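Local coordinates for CaaX farnesyltransferase beta subunit Ram1 (Aspergillus fumigatus, PDB 4L9P), which probably provides the peptide-binding, zinc-containing beta subunit of the heterodimer that transfers a farnesyl group from farnesyl diphosphate to the CaaX end of proteins, at residues T443-H448 against N488-P493; M197-S202 against F241-G246; P73-E78 against Q349-G354; K220-K225 against V510-Q515. All coordinates share one frame; numbering follows the deposited sequence.

Contact 1: T443-H448 against N488-P493; sequences TVQYYH and NDRLVP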
loop_
_atom_site.group_PDB
_atom_site.type_symbol
_atom_site.label_atom_id
_atom_site.label_comp_id
_atom_site.label_asym_id
_atom_site.label_seq_id
_atom_site.Cartn_x
_atom_site.Cartn_y
_atom_site.Cartn_z
ATOM N N THR B 443 15.670 5.333 4.182
ATOM C CA THR B 443 14.853 6.365 4.842
ATOM C C THR B 443 15.337 6.667 6.246
ATOM O O THR B 443 15.387 7.821 6.671
ATOM C CB THR B 443 13.383 5.852 4.961
ATOM O OG1 THR B 443 12.863 5.661 3.654
ATOM C CG2 THR B 443 12.451 6.777 5.801
ATOM N N VAL B 444 15.710 5.614 6.990
ATOM C CA VAL B 444 16.160 5.861 8.372
ATOM C C VAL B 444 17.494 6.604 8.453
ATOM O O VAL B 444 17.843 7.131 9.523
ATOM C CB VAL B 444 16.253 4.592 9.246
ATOM C CG1 VAL B 444 14.950 3.781 9.279
ATOM C CG2 VAL B 444 17.390 3.706 8.891
ATOM N N GLN B 445 18.208 6.631 7.354
ATOM C CA GLN B 445 19.545 7.251 7.334
ATOM C C GLN B 445 19.523 8.709 6.939
ATOM O O GLN B 445 20.608 9.312 6.853
ATOM C CB GLN B 445 20.419 6.447 6.386
ATOM C CG GLN B 445 20.585 5.026 6.829
ATOM C CD GLN B 445 21.305 4.166 5.776
ATOM O OE1 GLN B 445 21.341 4.502 4.581
ATOM N NE2 GLN B 445 21.826 3.018 6.211
ATOM N N TYR B 446 18.363 9.300 6.644
ATOM C CA TYR B 446 18.298 10.699 6.226
ATOM C C TYR B 446 17.207 11.451 6.930
ATOM O O TYR B 446 16.151 10.870 7.274
ATOM C CB TYR B 446 17.992 10.807 4.689
ATOM C CG TYR B 446 19.158 10.272 3.924
ATOM C CD1 TYR B 446 20.232 11.121 3.654
ATOM C CD2 TYR B 446 19.244 8.919 3.535
ATOM C CE1 TYR B 446 21.404 10.635 3.081
ATOM C CE2 TYR B 446 20.395 8.390 2.908
ATOM C CZ TYR B 446 21.481 9.251 2.733
ATOM O OH TYR B 446 22.641 8.759 2.216
ATOM N N TYR B 447 17.444 12.754 7.099
ATOM C CA TYR B 447 16.357 13.727 7.308
ATOM C C TYR B 447 15.794 14.017 5.906
ATOM O O TYR B 447 16.568 14.433 5.007
ATOM C CB TYR B 447 16.951 15.035 7.856
ATOM C CG TYR B 447 17.598 14.901 9.228
ATOM C CD1 TYR B 447 16.815 14.880 10.362
ATOM C CD2 TYR B 447 18.993 14.876 9.388
ATOM C CE1 TYR B 447 17.390 14.793 11.631
ATOM C CE2 TYR B 447 19.585 14.773 10.643
ATOM C CZ TYR B 447 18.769 14.724 11.766
ATOM O OH TYR B 447 19.336 14.633 13.026
ATOM N N HIS B 448 14.489 13.766 5.700
ATOM C CA HIS B 448 13.867 14.127 4.432
ATOM C C HIS B 448 12.831 15.192 4.796
ATOM O O HIS B 448 11.994 14.984 5.673
ATOM C CB HIS B 448 13.096 12.887 3.871
ATOM C CG HIS B 448 14.014 11.873 3.249
ATOM N ND1 HIS B 448 14.814 12.143 2.147
ATOM C CD2 HIS B 448 14.228 10.556 3.561
ATOM C CE1 HIS B 448 15.492 11.039 1.826
ATOM N NE2 HIS B 448 15.148 10.060 2.661
ATOM N N ASN B 488 29.188 2.520 7.148
ATOM C CA ASN B 488 29.480 1.584 6.079
ATOM C C ASN B 488 28.195 1.015 5.439
ATOM O O ASN B 488 28.251 0.540 4.302
ATOM C CB ASN B 488 30.315 0.423 6.580
ATOM C CG ASN B 488 31.817 0.645 6.427
ATOM O OD1 ASN B 488 32.286 1.743 6.126
ATOM N ND2 ASN B 488 32.544 -0.443 6.596
ATOM N N ASP B 489 27.075 1.061 6.159
ATOM C CA ASP B 489 25.767 0.557 5.623
ATOM C C ASP B 489 25.013 1.692 4.892
ATOM O O ASP B 489 23.841 1.483 4.530
ATOM C CB ASP B 489 24.893 0.108 6.809
ATOM C CG ASP B 489 25.486 -1.032 7.606
ATOM O OD1 ASP B 489 26.253 -1.887 7.045
ATOM O OD2 ASP B 489 25.164 -1.096 8.819
ATOM N N ARG B 490 25.562 2.916 4.781
ATOM C CA ARG B 490 24.798 4.034 4.205
ATOM C C ARG B 490 24.457 3.847 2.739
ATOM O O ARG B 490 25.285 3.497 1.909
ATOM C CB ARG B 490 25.581 5.365 4.411
ATOM C CG ARG B 490 24.788 6.554 3.817
ATOM C CD ARG B 490 25.360 7.913 4.219
ATOM N NE ARG B 490 25.199 8.125 5.664
ATOM C CZ ARG B 490 24.049 8.510 6.236
ATOM N NH1 ARG B 490 23.007 8.844 5.454
ATOM N NH2 ARG B 490 23.930 8.592 7.569
ATOM N N LEU B 491 23.156 4.053 2.461
ATOM C CA LEU B 491 22.647 3.985 1.102
ATOM C C LEU B 491 22.379 5.360 0.549
ATOM O O LEU B 491 22.326 6.347 1.299
ATOM C CB LEU B 491 21.297 3.200 1.183
ATOM C CG LEU B 491 21.431 1.763 1.715
ATOM C CD1 LEU B 491 20.011 1.107 1.816
ATOM C CD2 LEU B 491 22.343 0.913 0.819
ATOM N N VAL B 492 22.201 5.439 -0.769
ATOM C CA VAL B 492 21.849 6.696 -1.410
ATOM C C VAL B 492 20.460 7.134 -0.956
ATOM O O VAL B 492 19.583 6.300 -0.807
ATOM C CB VAL B 492 21.937 6.453 -2.932
ATOM C CG1 VAL B 492 21.256 7.469 -3.764
ATOM C CG2 VAL B 492 23.396 6.125 -3.358
ATOM N N PRO B 493 20.222 8.435 -0.747
ATOM C CA PRO B 493 18.859 8.891 -0.344
ATOM C C PRO B 493 17.876 8.734 -1.534
ATOM O O PRO B 493 18.247 8.922 -2.707
ATOM C CB PRO B 493 19.055 10.382 0.013
ATOM C CG PRO B 493 20.337 10.778 -0.726
ATOM C CD PRO B 493 21.221 9.514 -0.849
#
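The ring of Tyr446 is held between Pro493 on one face and Arg490 on the other. Pro493 CB sits squarely over the ring, 3.6 Å from its centroid, a CH-pi contact suited to the compact, apolar pyrrolidine, whose C-H groups can point at the pi cloud. On the opposite face Arg490 NH1 stands above the rim, 3.1 Å from Tyr446 CZ, with the guanidinium plane turned 83° from the ring, which gives an off-centre cation-pi contact in which the edge of the guanidinium meets the ring. The phenol oxygen reaches past both to donate to Leu491 O at 2.6 Å, an acceptor at the ring edge and in its plane. In fold terms, helix 431-444 of the alpha-alpha toroid leads into the short strand 446-449, and the loop leading to helix 502-513 passes alongside. Gln445 lies between the two and suits its place because its amide can give and take at once: OE1 accepts from Leu491 N at 2.8 Å in a nearly straight bond (176°), while NE2 donates to Asp489 O at 3.0 Å from above that carbonyl plane. Its chain is extended beyond CG (chi2 172°), which carries CD out toward the loop backbone. Arg490 bends at chi3, and NH1 meets Gln445 O at 2.8 Å in the guanidinium plane. A salt bridge from its NE to Glu487 gives the same guanidinium a second hold. His448 is a lesser neighbour, touching Pro493 CB with its ring edge at CE1.

Contact 2: M197-S202 against F241-G246; sequences MSHVAS and FTVCEG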
loop_
_atom_site.group_PDB
_atom_site.type_symbol
_atom_site.label_atom_id
_atom_site.label_comp_id
_atom_site.label_asym_id
_atom_site.label_seq_id
_atom_site.Cartn_x
_atom_site.Cartn_y
_atom_site.Cartn_z
ATOM N N MET B 197 -2.098 -4.582 -22.644
ATOM C CA MET B 197 -2.617 -3.226 -22.589
ATOM C C MET B 197 -1.899 -2.353 -21.555
ATOM O O MET B 197 -1.253 -2.831 -20.600
ATOM C CB MET B 197 -4.117 -3.217 -22.370
ATOM C CG MET B 197 -4.461 -3.664 -21.040
ATOM S SD MET B 197 -6.201 -4.237 -20.840
ATOM C CE MET B 197 -6.773 -4.369 -22.396
ATOM N N SER B 198 -1.967 -1.035 -21.746
ATOM C CA SER B 198 -1.245 -0.168 -20.802
ATOM C C SER B 198 -1.834 -0.264 -19.424
ATOM O O SER B 198 -3.037 -0.468 -19.230
ATOM C CB SER B 198 -1.317 1.281 -21.313
ATOM O OG SER B 198 -0.611 1.305 -22.543
ATOM N N HIS B 199 -0.951 -0.142 -18.416
ATOM C CA HIS B 199 -1.393 -0.253 -17.015
ATOM C C HIS B 199 -0.600 0.791 -16.268
ATOM O O HIS B 199 0.624 0.990 -16.524
ATOM C CB HIS B 199 -1.036 -1.685 -16.529
ATOM C CG HIS B 199 -1.586 -2.050 -15.166
ATOM N ND1 HIS B 199 -1.150 -1.474 -13.974
ATOM C CD2 HIS B 199 -2.552 -2.951 -14.822
ATOM C CE1 HIS B 199 -1.788 -2.045 -12.961
ATOM N NE2 HIS B 199 -2.637 -2.956 -13.448
ATOM N N VAL B 200 -1.231 1.458 -15.312
ATOM C CA VAL B 200 -0.506 2.518 -14.611
ATOM C C VAL B 200 0.692 2.001 -13.797
ATOM O O VAL B 200 1.661 2.757 -13.619
ATOM C CB VAL B 200 -1.402 3.319 -13.630
ATOM C CG1 VAL B 200 -2.489 3.939 -14.359
ATOM C CG2 VAL B 200 -1.924 2.472 -12.462
ATOM N N ALA B 201 0.640 0.757 -13.300
ATOM C CA ALA B 201 1.786 0.269 -12.507
ATOM C C ALA B 201 3.003 -0.010 -13.377
ATOM O O ALA B 201 4.138 0.285 -13.006
ATOM C CB ALA B 201 1.379 -0.972 -11.692
ATOM N N SER B 202 2.778 -0.615 -14.542
ATOM C CA SER B 202 3.901 -0.828 -15.447
ATOM C C SER B 202 4.390 0.495 -16.018
ATOM O O SER B 202 5.579 0.637 -16.308
ATOM C CB SER B 202 3.538 -1.803 -16.600
ATOM O OG SER B 202 2.205 -1.660 -17.012
ATOM N N PHE B 241 -8.789 6.963 -10.122
ATOM C CA PHE B 241 -8.285 6.443 -11.398
ATOM C C PHE B 241 -8.367 4.925 -11.366
ATOM O O PHE B 241 -8.015 4.272 -10.362
ATOM C CB PHE B 241 -6.790 6.788 -11.559
ATOM C CG PHE B 241 -6.540 8.227 -11.821
ATOM C CD1 PHE B 241 -6.488 9.154 -10.769
ATOM C CD2 PHE B 241 -6.390 8.647 -13.136
ATOM C CE1 PHE B 241 -6.246 10.530 -11.069
ATOM C CE2 PHE B 241 -6.186 10.035 -13.441
ATOM C CZ PHE B 241 -6.119 10.964 -12.407
ATOM N N THR B 242 -8.800 4.338 -12.476
ATOM C CA THR B 242 -8.583 2.908 -12.667
ATOM C C THR B 242 -7.156 2.640 -13.055
ATOM O O THR B 242 -6.430 3.561 -13.461
ATOM C CB THR B 242 -9.543 2.364 -13.785
ATOM O OG1 THR B 242 -9.465 3.212 -14.959
ATOM C CG2 THR B 242 -10.997 2.337 -13.271
ATOM N N VAL B 243 -6.722 1.379 -12.919
ATOM C CA VAL B 243 -5.321 1.069 -13.188
ATOM C C VAL B 243 -5.084 0.760 -14.662
ATOM O O VAL B 243 -3.946 0.802 -15.154
ATOM C CB VAL B 243 -4.809 -0.094 -12.308
ATOM C CG1 VAL B 243 -4.876 0.357 -10.797
ATOM C CG2 VAL B 243 -5.658 -1.392 -12.525
ATOM N N CYS B 244 -6.167 0.477 -15.376
ATOM C CA CYS B 244 -6.105 0.245 -16.811
ATOM C C CYS B 244 -7.536 0.369 -17.299
ATOM O O CYS B 244 -8.492 0.399 -16.458
ATOM C CB CYS B 244 -5.499 -1.144 -17.164
ATOM S SG CYS B 244 -6.411 -2.545 -16.597
ATOM N N GLU B 245 -7.718 0.447 -18.623
ATOM C CA GLU B 245 -9.095 0.596 -19.128
ATOM C C GLU B 245 -9.849 -0.693 -18.856
ATOM O O GLU B 245 -9.441 -1.783 -19.282
ATOM C CB GLU B 245 -9.069 0.855 -20.639
ATOM C CG GLU B 245 -8.462 2.251 -20.895
ATOM C CD GLU B 245 -8.495 2.561 -22.387
ATOM O OE1 GLU B 245 -9.577 2.895 -22.914
ATOM O OE2 GLU B 245 -7.435 2.485 -23.044
ATOM N N GLY B 246 -10.939 -0.593 -18.116
ATOM C CA GLY B 246 -11.684 -1.795 -17.762
ATOM C C GLY B 246 -11.190 -2.458 -16.483
ATOM O O GLY B 246 -11.737 -3.470 -16.099
HETATM O O HOH W 1 -5.344 0.461 -20.270
#
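His199 has CG anti to its backbone N (chi1 -172°), a torsion that starts the imidazole off beside Val243, and the two side chains then run side by side in the same direction. The outer ring atom NE2 lies 3.5 Å from Val243 CG2, while Val243 O stands over one ring face, nearer the rim than the centre. That carbonyl serves the neighbouring backbone as well: Val200 N donates to Val243 O at 2.8 Å, and His199 CA lies 3.3 Å from Val243 O in a CA-H...O contact. The branched valines suit this place because they put methyl groups close to the bond, with Val200 CG2 3.9 Å from Val243 CB. His199 is the N-cap of helix 200-213, and its ND1, in the ring plane, accepts from Ala201 N at 2.9 Å. Farther out, water 1 links Ser198 O (2.7 Å) to Glu245 N (2.9 Å), and Cys244 packs its CB against Ser198 O. The alpha subunit closes the outer side: its Tyr88 meets the His199 ring edge-to-face and its Ile92 packs on Met197 and Cys244. The bound peptide also lays an apolar side chain on His199, which places this loop pair of the toroid beside the peptide. Since ND1 accepts a helix N-H, it is probably unprotonated, consistent with a neutral imidazole that carries its proton on NE2, its rotation fixed by the cap.

Contact 3: P73-E78 against Q349-G354; sequences PALFRE and QYAPEG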
loop_
_atom_site.group_PDB
_atom_site.type_symbol
_atom_site.label_atom_id
_atom_site.label_comp_id
_atom_site.label_asym_id
_atom_site.label_seq_id
_atom_site.Cartn_x
_atom_site.Cartn_y
_atom_site.Cartn_z
ATOM N N PRO B 73 19.232 -4.122 23.241
ATOM C CA PRO B 73 18.299 -3.898 24.352
ATOM C C PRO B 73 17.303 -5.045 24.549
ATOM O O PRO B 73 16.933 -5.721 23.567
ATOM C CB PRO B 73 17.526 -2.644 23.897
ATOM C CG PRO B 73 18.456 -1.954 22.998
ATOM C CD PRO B 73 19.190 -3.025 22.257
ATOM N N ALA B 74 16.852 -5.239 25.787
ATOM C CA ALA B 74 15.873 -6.265 26.091
ATOM C C ALA B 74 14.607 -6.193 25.216
ATOM O O ALA B 74 13.986 -7.229 24.954
ATOM C CB ALA B 74 15.481 -6.173 27.556
ATOM N N LEU B 75 14.246 -4.991 24.787
ATOM C CA LEU B 75 13.018 -4.812 23.989
ATOM C C LEU B 75 13.070 -5.697 22.734
ATOM O O LEU B 75 12.021 -6.110 22.216
ATOM C CB LEU B 75 12.935 -3.321 23.561
ATOM C CG LEU B 75 11.742 -2.912 22.697
ATOM C CD1 LEU B 75 10.442 -3.130 23.503
ATOM C CD2 LEU B 75 11.903 -1.406 22.291
ATOM N N PHE B 76 14.271 -5.958 22.219
ATOM C CA PHE B 76 14.413 -6.751 20.991
ATOM C C PHE B 76 14.803 -8.200 21.240
ATOM O O PHE B 76 15.125 -8.930 20.299
ATOM C CB PHE B 76 15.446 -6.066 20.084
ATOM C CG PHE B 76 15.070 -4.673 19.773
ATOM C CD1 PHE B 76 14.021 -4.459 18.846
ATOM C CD2 PHE B 76 15.691 -3.576 20.360
ATOM C CE1 PHE B 76 13.606 -3.159 18.535
ATOM C CE2 PHE B 76 15.296 -2.273 20.032
ATOM C CZ PHE B 76 14.270 -2.050 19.137
ATOM N N ARG B 77 14.757 -8.619 22.495
ATOM C CA ARG B 77 15.201 -9.961 22.861
ATOM C C ARG B 77 14.146 -10.803 23.539
ATOM O O ARG B 77 14.441 -11.933 23.912
ATOM C CB ARG B 77 16.420 -9.870 23.804
ATOM C CG ARG B 77 17.530 -9.053 23.234
ATOM C CD ARG B 77 18.876 -9.100 24.052
ATOM N NE ARG B 77 18.571 -9.463 25.429
ATOM C CZ ARG B 77 18.668 -8.682 26.498
ATOM N NH1 ARG B 77 19.195 -7.471 26.434
ATOM N NH2 ARG B 77 18.277 -9.163 27.669
ATOM N N GLU B 78 12.936 -10.274 23.723
ATOM C CA GLU B 78 11.883 -10.971 24.480
ATOM C C GLU B 78 10.538 -10.629 23.815
ATOM O O GLU B 78 10.372 -9.566 23.208
ATOM C CB GLU B 78 11.817 -10.482 25.936
ATOM C CG GLU B 78 13.160 -10.261 26.555
ATOM C CD GLU B 78 13.030 -9.767 27.978
ATOM O OE1 GLU B 78 11.891 -9.440 28.394
ATOM O OE2 GLU B 78 14.047 -9.720 28.674
ATOM N N GLN B 349 4.272 -0.609 13.964
ATOM C CA GLN B 349 5.581 -1.165 14.318
ATOM C C GLN B 349 5.438 -2.056 15.558
ATOM O O GLN B 349 4.763 -1.653 16.530
ATOM C CB GLN B 349 6.525 0.016 14.644
ATOM C CG GLN B 349 7.980 -0.433 14.655
ATOM C CD GLN B 349 8.937 0.714 14.683
ATOM O OE1 GLN B 349 8.562 1.844 15.068
ATOM N NE2 GLN B 349 10.186 0.433 14.311
ATOM N N TYR B 350 6.089 -3.220 15.514
ATOM C CA TYR B 350 6.014 -4.206 16.636
ATOM C C TYR B 350 7.382 -4.363 17.316
ATOM O O TYR B 350 8.412 -4.147 16.688
ATOM C CB TYR B 350 5.638 -5.598 16.075
ATOM C CG TYR B 350 4.263 -5.692 15.417
ATOM C CD1 TYR B 350 3.322 -4.662 15.459
ATOM C CD2 TYR B 350 3.944 -6.883 14.831
ATOM C CE1 TYR B 350 2.035 -4.847 14.835
ATOM C CE2 TYR B 350 2.681 -7.062 14.198
ATOM C CZ TYR B 350 1.787 -6.036 14.205
ATOM O OH TYR B 350 0.529 -6.158 13.614
ATOM N N ALA B 351 7.343 -4.799 18.560
ATOM C CA ALA B 351 8.572 -5.297 19.249
ATOM C C ALA B 351 8.223 -6.685 19.713
ATOM O O ALA B 351 7.088 -6.913 20.104
ATOM C CB ALA B 351 8.937 -4.405 20.444
ATOM N N PRO B 352 9.167 -7.647 19.658
ATOM C CA PRO B 352 10.596 -7.393 19.434
ATOM C C PRO B 352 11.011 -7.321 17.965
ATOM O O PRO B 352 12.158 -6.969 17.680
ATOM C CB PRO B 352 11.285 -8.649 20.105
ATOM C CG PRO B 352 10.208 -9.722 19.891
ATOM C CD PRO B 352 8.891 -9.005 20.160
ATOM N N GLU B 353 10.137 -7.676 16.994
ATOM C CA GLU B 353 10.619 -7.743 15.612
ATOM C C GLU B 353 11.242 -6.445 15.127
ATOM O O GLU B 353 12.258 -6.494 14.420
ATOM C CB GLU B 353 9.424 -8.051 14.646
ATOM C CG GLU B 353 8.679 -9.345 14.949
ATOM C CD GLU B 353 7.430 -9.107 15.787
ATOM O OE1 GLU B 353 7.531 -8.631 16.937
ATOM O OE2 GLU B 353 6.328 -9.419 15.286
ATOM N N GLY B 354 10.632 -5.299 15.450
ATOM C CA GLY B 354 11.127 -3.983 15.067
ATOM C C GLY B 354 10.588 -3.492 13.737
ATOM O O GLY B 354 10.684 -2.288 13.504
#
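Glu78 O faces three carbons of the Pro352 ring, at 3.3 Å from CG and 3.4 Å from both CB and CD, so the carbonyl lies against the flank of the pyrrolidine without any N-H taking part. A second carbonyl, Leu75 O, lies 3.4 Å from Pro352 CA, with an angle of 122° at the hydrogen that marks it as a glancing contact. In return Pro352 O lies in the plane of the Phe76 ring, at its edge, 3.3 Å from CD1, where the slightly positive ring hydrogens suit a carbonyl oxygen. The CB of Phe76 points away from the other segment overall, yet with CG anti to the carbonyl carbon (chi1 -57°) the ring edge at CD1 still meets Pro352 O. Beside this, Leu75 CD1 touches Ala351 CB at 3.6 Å. The peptide bond between Ala351 and Pro352 is cis and makes a sharp bend; the turn is closed by Gly354 N donating to Tyr350 O, and by Gln349 NE2 to Gly354 O at 2.9 Å. Gly354 has backbone angles that would jam a CB against the preceding carbonyl, and the Phe76 edge lies close on that side. Val98 and Leu102 of helix 89-105 pack on Pro352, and Ile341 of the alpha subunit touches Phe76 and Ala351. A short 3-10 turn of the N-terminal region thus packs against a cis-proline loop between helices of the alpha-alpha toroid, at the heterodimer interface.

Contact 4: K220-K225 against V510-Q515; sequences KLIDRK and VWFENQ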
loop_
_atom_site.group_PDB
_atom_site.type_symbol
_atom_site.label_atom_id
_atom_site.label_comp_id
_atom_site.label_asym_id
_atom_site.label_seq_id
_atom_site.Cartn_x
_atom_site.Cartn_y
_atom_site.Cartn_z
ATOM N N LYS B 220 13.306 10.337 -24.485
ATOM C CA LYS B 220 12.628 10.479 -25.775
ATOM C C LYS B 220 11.764 9.276 -26.147
ATOM O O LYS B 220 10.903 9.384 -27.000
ATOM C CB LYS B 220 13.653 10.754 -26.897
ATOM C CG LYS B 220 14.093 12.201 -26.919
ATOM C CD LYS B 220 15.309 12.407 -27.827
ATOM C CE LYS B 220 15.211 11.803 -29.175
ATOM N NZ LYS B 220 16.467 12.278 -29.903
ATOM N N LEU B 221 11.967 8.126 -25.515
ATOM C CA LEU B 221 11.229 6.959 -25.952
ATOM C C LEU B 221 9.740 7.122 -25.661
ATOM O O LEU B 221 8.876 6.639 -26.400
ATOM C CB LEU B 221 11.845 5.714 -25.346
ATOM C CG LEU B 221 11.474 5.206 -23.990
ATOM C CD1 LEU B 221 10.115 4.457 -24.093
ATOM C CD2 LEU B 221 12.551 4.257 -23.539
ATOM N N ILE B 222 9.436 7.788 -24.560
ATOM C CA ILE B 222 8.043 7.931 -24.143
ATOM C C ILE B 222 7.230 8.819 -25.088
ATOM O O ILE B 222 7.628 9.938 -25.364
ATOM C CB ILE B 222 7.953 8.511 -22.723
ATOM C CG1 ILE B 222 8.793 7.680 -21.729
ATOM C CG2 ILE B 222 6.439 8.680 -22.349
ATOM C CD1 ILE B 222 9.216 8.417 -20.402
ATOM N N ASP B 223 6.062 8.335 -25.555
ATOM C CA ASP B 223 5.148 9.181 -26.312
ATOM C C ASP B 223 4.304 9.930 -25.284
ATOM O O ASP B 223 3.344 9.397 -24.737
ATOM C CB ASP B 223 4.273 8.348 -27.276
ATOM C CG ASP B 223 3.336 9.213 -28.135
ATOM O OD1 ASP B 223 3.022 10.374 -27.773
ATOM O OD2 ASP B 223 2.927 8.731 -29.205
ATOM N N ARG B 224 4.710 11.160 -24.985
ATOM C CA ARG B 224 4.047 11.918 -23.899
ATOM C C ARG B 224 2.633 12.293 -24.188
ATOM O O ARG B 224 1.784 12.209 -23.276
ATOM C CB ARG B 224 4.708 13.270 -23.616
ATOM C CG ARG B 224 5.891 13.379 -22.815
ATOM C CD ARG B 224 6.378 14.793 -23.285
ATOM N NE ARG B 224 6.020 15.733 -22.304
ATOM C CZ ARG B 224 6.218 17.029 -22.282
ATOM N NH1 ARG B 224 6.645 17.761 -23.341
ATOM N NH2 ARG B 224 5.896 17.590 -21.134
ATOM N N LYS B 225 2.340 12.743 -25.414
ATOM C CA LYS B 225 0.961 13.075 -25.744
ATOM C C LYS B 225 0.053 11.845 -25.644
ATOM O O LYS B 225 -1.064 11.922 -25.105
ATOM C CB LYS B 225 0.854 13.705 -27.151
ATOM C CG LYS B 225 -0.559 14.060 -27.413
ATOM C CD LYS B 225 -0.694 14.939 -28.598
ATOM C CE LYS B 225 -1.692 15.960 -28.298
ATOM N NZ LYS B 225 -1.751 16.850 -29.434
ATOM N N VAL B 510 12.701 18.241 -15.089
ATOM C CA VAL B 510 13.193 19.470 -15.685
ATOM C C VAL B 510 13.362 19.292 -17.184
ATOM O O VAL B 510 13.032 20.212 -17.960
ATOM C CB VAL B 510 14.518 19.885 -15.020
ATOM C CG1 VAL B 510 15.203 21.037 -15.839
ATOM C CG2 VAL B 510 14.265 20.342 -13.586
ATOM N N TRP B 511 13.812 18.120 -17.617
ATOM C CA TRP B 511 13.927 17.873 -19.059
ATOM C C TRP B 511 12.572 18.016 -19.739
ATOM O O TRP B 511 12.438 18.686 -20.792
ATOM C CB TRP B 511 14.537 16.490 -19.371
ATOM C CG TRP B 511 14.873 16.294 -20.860
ATOM C CD1 TRP B 511 16.044 16.704 -21.503
ATOM C CD2 TRP B 511 14.062 15.684 -21.884
ATOM N NE1 TRP B 511 16.000 16.354 -22.828
ATOM C CE2 TRP B 511 14.789 15.759 -23.099
ATOM C CE3 TRP B 511 12.800 15.100 -21.896
ATOM C CZ2 TRP B 511 14.295 15.237 -24.301
ATOM C CZ3 TRP B 511 12.303 14.592 -23.096
ATOM C CH2 TRP B 511 13.044 14.664 -24.273
ATOM N N PHE B 512 11.560 17.395 -19.138
ATOM C CA PHE B 512 10.244 17.478 -19.753
ATOM C C PHE B 512 9.635 18.863 -19.693
ATOM O O PHE B 512 8.973 19.278 -20.659
ATOM C CB PHE B 512 9.294 16.413 -19.180
ATOM C CG PHE B 512 9.494 15.062 -19.805
ATOM C CD1 PHE B 512 9.107 14.838 -21.100
ATOM C CD2 PHE B 512 10.115 14.045 -19.125
ATOM C CE1 PHE B 512 9.332 13.601 -21.717
ATOM C CE2 PHE B 512 10.360 12.813 -19.752
ATOM C CZ PHE B 512 9.930 12.591 -21.036
ATOM N N GLU B 513 9.865 19.592 -18.597
ATOM C CA GLU B 513 9.414 20.984 -18.514
ATOM C C GLU B 513 9.933 21.844 -19.651
ATOM O O GLU B 513 9.292 22.841 -20.046
ATOM C CB GLU B 513 9.839 21.624 -17.191
ATOM C CG GLU B 513 8.939 21.245 -16.068
ATOM C CD GLU B 513 9.315 21.986 -14.770
ATOM O OE1 GLU B 513 10.245 22.842 -14.736
ATOM O OE2 GLU B 513 8.630 21.777 -13.776
ATOM N N ASN B 514 11.102 21.470 -20.153
ATOM C CA ASN B 514 11.733 22.240 -21.202
ATOM C C ASN B 514 11.434 21.742 -22.596
ATOM O O ASN B 514 11.961 22.260 -23.601
ATOM C CB ASN B 514 13.230 22.320 -20.946
ATOM C CG ASN B 514 13.537 23.314 -19.902
ATOM O OD1 ASN B 514 13.467 24.517 -20.130
ATOM N ND2 ASN B 514 13.915 22.846 -18.761
ATOM N N GLN B 515 10.573 20.733 -22.686
ATOM C CA GLN B 515 10.123 20.265 -24.005
ATOM C C GLN B 515 8.705 20.748 -24.274
ATOM O O GLN B 515 7.797 20.628 -23.419
ATOM C CB GLN B 515 10.111 18.745 -24.121
ATOM C CG GLN B 515 11.379 18.031 -23.639
ATOM C CD GLN B 515 12.666 18.596 -24.217
ATOM O OE1 GLN B 515 12.821 18.692 -25.437
ATOM N NE2 GLN B 515 13.622 18.954 -23.325
HETATM O O HOH W 2 6.396 20.209 -20.718
#
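Arg224 and Phe512 form the tight part of the contact, their side chains sliding past each other in opposite directions. The long aliphatic run of Arg224 lies by the CD1-CE1 bond of the phenyl ring, approaching obliquely, with CG 3.6 Å from Phe512 CE1 and CD 3.5 Å from CD1. The guanidinium follows: Phe512 CD1 sits over one of its faces, toward the rim, with the two planes 46° apart, so this is no parallel stack. Chi3 of Arg224 (101°) turns NE in toward Phe512 CD1, 3.4 Å away. Arginine suits the place because its apolar stem can pack while its head still bonds: NH1 donates to Gln515 O at 3.1 Å, from well above that carbonyl plane, and NH2 donates to water 2, which lies 2.7 Å from Phe512 O and probably bridges to it. Leu264 O takes a further bond from NH2. Ile222 CD1 adds a more distant apolar touch on Phe512 CZ, 4.3 Å away.

The outer part is looser. Lys220 lays only its CG obliquely near the Trp511 indole, 3.8 Å from CH2, and carries its ammonium group away to a salt bridge with Glu217 in its own helix. Gln515 lies over the indole with NE2 above its centre and donates to Trp511 O. Arg224 of helix 224-234 thus bonds the backbone just past the C-terminal end of helix 502-513, joining that last helix of the chain to the alpha-alpha toroid.

Contacts 2 and 4 are neighbours, centres 20 Å and nearest atoms about 9 Å apart, joined through helices 200-213 and 216-221, which follow each other in the chain. Contacts 1 and 3 form a second pair, centres 22 Å and nearest atoms about 8 Å apart. Contacts 1 and 2 lie on opposite sides of the chain's centre, 33 Å between centres, and contacts 3 and 4 are farthest apart, 48 Å between centres. Contact 4 ties the chain's late end to the helices near contact 2; contact 1 lies within that loop. The side chain of His199 is about 7 Å from the bound farnesyl analogue, and Gly354 of contact 3 lies about 12 Å from the side chain of zinc-binding Asp365.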